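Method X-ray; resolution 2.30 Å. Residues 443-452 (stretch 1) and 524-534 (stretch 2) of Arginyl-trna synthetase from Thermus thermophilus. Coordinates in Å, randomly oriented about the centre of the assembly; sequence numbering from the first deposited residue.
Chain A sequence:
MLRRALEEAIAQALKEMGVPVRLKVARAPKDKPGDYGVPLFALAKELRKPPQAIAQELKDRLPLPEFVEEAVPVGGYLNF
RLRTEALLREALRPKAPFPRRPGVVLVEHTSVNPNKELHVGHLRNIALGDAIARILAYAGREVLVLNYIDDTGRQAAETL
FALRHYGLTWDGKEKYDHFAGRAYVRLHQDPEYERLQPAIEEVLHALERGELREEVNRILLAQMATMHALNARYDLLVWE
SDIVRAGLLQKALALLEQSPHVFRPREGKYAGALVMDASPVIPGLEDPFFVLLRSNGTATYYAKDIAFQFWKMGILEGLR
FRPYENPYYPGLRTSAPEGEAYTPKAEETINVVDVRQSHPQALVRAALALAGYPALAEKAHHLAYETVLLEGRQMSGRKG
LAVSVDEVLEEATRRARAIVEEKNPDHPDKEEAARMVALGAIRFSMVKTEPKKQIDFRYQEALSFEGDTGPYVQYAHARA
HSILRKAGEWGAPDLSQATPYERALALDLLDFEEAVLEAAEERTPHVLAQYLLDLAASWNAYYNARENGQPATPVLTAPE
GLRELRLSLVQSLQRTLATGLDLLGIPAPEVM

Stretch 1, residues 443-452: RFSMVKTEPK
Stretch 2, residues 524-534: TPHVLAQYLLD

How do the backbones meet? Residues 443-448 carry on a helix that begins earlier in the chain; Thr449 and Glu450 are extended (psi 131° and 134°), then Pro451 and Lys452 turn back to helical-type angles (psi -37° and -17°). Residues 525-534 form a second helix. The axes cross at -119°, 8.8 Å apart at closest, and the nearest CA atoms are those of Lys448 and His526, 4.5 Å apart. No hydrogen bond joins the stretches; the contact is van der Waals packing, with one CA-H...O contact from His526 CA to Val447 O at 3.2 Å.

Which side chains fill the crossing? Ala529 points toward the first helix, its small CB 3.7 Å from Lys448 CA. Val447, chi1 80° (p), sets CG2 3.2 Å from Pro525 CB, a tight apolar contact.

How does Phe444 reach across? Its CA-to-CB bond points sideways, but chi1 -165° (t) and chi2 82° bring the ring end nearer: Phe444 CZ lies 3.6 Å from Leu533 CG (Leu533 m, t), and Phe444 CE1 3.9 Å from Ala529 CB. Ala529 O sits at the ring edge, 3.5 Å from Phe444 CZ.

What surrounds His526? It has chi1 72° (p) and chi2 -93°. Glu450 (m, t) lays CG over one face of the His526 ring, 4.0 Å from its centroid, a CH-pi contact; Pro451 CD is 3.8 Å from His526 ND1.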

# COMPACT_ATOMS: atom_id res chain seq x y z
N ARG A 443 6.30 9.00 4.54
CA ARG A 443 5.24 8.06 4.18
C ARG A 443 4.28 8.63 3.13
O ARG A 443 3.84 7.91 2.23
CB ARG A 443 4.44 7.63 5.41
CG ARG A 443 5.21 6.73 6.35
CD ARG A 443 5.70 5.47 5.66
NE ARG A 443 4.81 4.31 5.82
CZ ARG A 443 3.71 4.11 5.12
NH1 ARG A 443 3.32 4.98 4.19
NH2 ARG A 443 3.00 3.01 5.34
N PHE A 444 3.97 9.92 3.23
CA PHE A 444 3.05 10.52 2.26
C PHE A 444 3.71 10.67 0.89
O PHE A 444 3.09 10.41 -0.14
CB PHE A 444 2.55 11.89 2.73
CG PHE A 444 1.35 12.37 1.96
CD1 PHE A 444 0.08 11.94 2.30
CD2 PHE A 444 1.50 13.20 0.85
CE1 PHE A 444 -1.04 12.31 1.54
CE2 PHE A 444 0.40 13.59 0.09
CZ PHE A 444 -0.87 13.14 0.44
N SER A 445 4.96 11.12 0.88
CA SER A 445 5.69 11.28 -0.38
C SER A 445 5.79 9.95 -1.14
O SER A 445 5.55 9.88 -2.35
CB SER A 445 7.09 11.81 -0.10
OG SER A 445 7.89 11.79 -1.28
N MET A 446 6.15 8.89 -0.43
CA MET A 446 6.30 7.57 -1.04
C MET A 446 5.02 6.98 -1.64
O MET A 446 5.09 6.08 -2.48
CB MET A 446 6.87 6.59 -0.01
CG MET A 446 8.33 6.86 0.36
SD MET A 446 9.36 6.82 -1.14
CE MET A 446 9.49 8.60 -1.50
N VAL A 447 3.86 7.49 -1.23
CA VAL A 447 2.63 6.91 -1.74
C VAL A 447 1.66 7.83 -2.50
O VAL A 447 0.69 7.36 -3.09
CB VAL A 447 1.88 6.20 -0.57
CG1 VAL A 447 1.12 7.22 0.29
CG2 VAL A 447 0.98 5.14 -1.11
N LYS A 448 1.90 9.14 -2.52
CA LYS A 448 0.99 10.03 -3.24
C LYS A 448 1.09 9.94 -4.76
O LYS A 448 0.15 10.26 -5.48
CB LYS A 448 1.21 11.48 -2.81
CG LYS A 448 2.41 12.13 -3.46
CD LYS A 448 2.41 13.64 -3.22
CE LYS A 448 3.61 14.30 -3.88
NZ LYS A 448 3.68 15.76 -3.60
N THR A 449 2.24 9.48 -5.25
CA THR A 449 2.49 9.37 -6.69
C THR A 449 2.25 7.96 -7.23
O THR A 449 2.74 6.99 -6.67
CB THR A 449 3.95 9.76 -7.01
OG1 THR A 449 4.19 11.11 -6.57
CG2 THR A 449 4.24 9.64 -8.49
N GLU A 450 1.49 7.87 -8.32
CA GLU A 450 1.19 6.58 -8.96
C GLU A 450 2.48 5.78 -9.02
O GLU A 450 3.52 6.30 -9.41
CB GLU A 450 0.68 6.79 -10.38
CG GLU A 450 -0.45 7.77 -10.52
CD GLU A 450 -0.88 7.94 -11.97
OE1 GLU A 450 -1.64 8.89 -12.26
OE2 GLU A 450 -0.45 7.12 -12.81
N PRO A 451 2.42 4.49 -8.65
CA PRO A 451 3.56 3.56 -8.65
C PRO A 451 4.36 3.54 -9.95
O PRO A 451 5.59 3.41 -9.94
CB PRO A 451 2.91 2.21 -8.35
CG PRO A 451 1.68 2.58 -7.57
CD PRO A 451 1.17 3.77 -8.34
N LYS A 452 3.67 3.65 -11.08
CA LYS A 452 4.31 3.63 -12.39
C LYS A 452 5.16 4.87 -12.66
O LYS A 452 5.99 4.88 -13.57
CB LYS A 452 3.23 3.49 -13.47
CG LYS A 452 2.47 2.17 -13.42
CD LYS A 452 0.96 2.35 -13.50
CE LYS A 452 0.36 2.86 -12.19
NZ LYS A 452 0.81 4.24 -11.85
N THR A 524 -4.32 0.81 -5.17
CA THR A 524 -3.68 2.08 -5.48
C THR A 524 -3.84 3.07 -4.33
O THR A 524 -4.79 3.85 -4.30
CB THR A 524 -4.27 2.71 -6.76
OG1 THR A 524 -5.70 2.75 -6.65
CG2 THR A 524 -3.87 1.89 -8.00
N PRO A 525 -2.92 3.03 -3.37
CA PRO A 525 -2.98 3.94 -2.22
C PRO A 525 -2.97 5.41 -2.62
O PRO A 525 -3.52 6.25 -1.89
CB PRO A 525 -1.75 3.55 -1.41
CG PRO A 525 -1.67 2.06 -1.65
CD PRO A 525 -1.90 1.98 -3.15
N HIS A 526 -2.35 5.73 -3.75
CA HIS A 526 -2.27 7.12 -4.18
C HIS A 526 -3.66 7.77 -4.33
O HIS A 526 -3.78 8.99 -4.24
CB HIS A 526 -1.49 7.27 -5.49
CG HIS A 526 -2.21 6.77 -6.70
ND1 HIS A 526 -2.05 5.49 -7.18
CD2 HIS A 526 -3.09 7.38 -7.52
CE1 HIS A 526 -2.81 5.33 -8.25
NE2 HIS A 526 -3.45 6.46 -8.48
N VAL A 527 -4.69 6.95 -4.55
CA VAL A 527 -6.04 7.49 -4.68
C VAL A 527 -6.51 8.02 -3.32
O VAL A 527 -7.20 9.03 -3.25
CB VAL A 527 -7.02 6.41 -5.20
CG1 VAL A 527 -8.46 6.92 -5.12
CG2 VAL A 527 -6.68 6.06 -6.65
N LEU A 528 -6.11 7.35 -2.25
CA LEU A 528 -6.49 7.80 -0.92
C LEU A 528 -5.67 9.03 -0.58
O LEU A 528 -6.17 10.01 -0.03
CB LEU A 528 -6.21 6.72 0.13
CG LEU A 528 -7.04 6.71 1.42
CD1 LEU A 528 -6.15 6.27 2.56
CD2 LEU A 528 -7.65 8.08 1.71
N ALA A 529 -4.38 8.97 -0.92
CA ALA A 529 -3.47 10.08 -0.66
C ALA A 529 -4.00 11.33 -1.33
O ALA A 529 -4.06 12.39 -0.71
CB ALA A 529 -2.08 9.74 -1.18
N GLN A 530 -4.39 11.21 -2.59
CA GLN A 530 -4.91 12.35 -3.34
C GLN A 530 -6.21 12.86 -2.71
O GLN A 530 -6.44 14.06 -2.63
CB GLN A 530 -5.13 11.96 -4.80
CG GLN A 530 -5.59 13.11 -5.69
CD GLN A 530 -4.66 14.31 -5.63
OE1 GLN A 530 -3.45 14.19 -5.86
NE2 GLN A 530 -5.21 15.48 -5.31
N TYR A 531 -7.07 11.94 -2.26
CA TYR A 531 -8.32 12.37 -1.63
C TYR A 531 -8.02 13.21 -0.39
O TYR A 531 -8.71 14.20 -0.12
CB TYR A 531 -9.17 11.17 -1.19
CG TYR A 531 -10.32 11.59 -0.30
CD1 TYR A 531 -11.43 12.25 -0.83
CD2 TYR A 531 -10.26 11.39 1.08
CE1 TYR A 531 -12.46 12.72 0.00
CE2 TYR A 531 -11.29 11.85 1.92
CZ TYR A 531 -12.39 12.52 1.37
OH TYR A 531 -13.40 12.98 2.18
N LEU A 532 -7.01 12.80 0.38
CA LEU A 532 -6.66 13.52 1.60
C LEU A 532 -6.15 14.93 1.30
O LEU A 532 -6.41 15.85 2.06
CB LEU A 532 -5.63 12.73 2.40
CG LEU A 532 -6.14 11.41 2.98
CD1 LEU A 532 -5.04 10.75 3.80
CD2 LEU A 532 -7.37 11.65 3.86
N LEU A 533 -5.43 15.09 0.19
CA LEU A 533 -4.93 16.40 -0.20
C LEU A 533 -6.14 17.27 -0.52
O LEU A 533 -6.23 18.42 -0.08
CB LEU A 533 -4.03 16.30 -1.43
CG LEU A 533 -2.59 15.85 -1.18
CD1 LEU A 533 -1.83 15.74 -2.50
CD2 LEU A 533 -1.90 16.85 -0.27
N ASP A 534 -7.08 16.72 -1.30
CA ASP A 534 -8.28 17.45 -1.67
C ASP A 534 -9.13 17.83 -0.46
O ASP A 534 -9.66 18.94 -0.39
CB ASP A 534 -9.13 16.62 -2.65
CG ASP A 534 -8.42 16.36 -3.97
OD1 ASP A 534 -7.54 17.16 -4.35
OD2 ASP A 534 -8.76 15.37 -4.65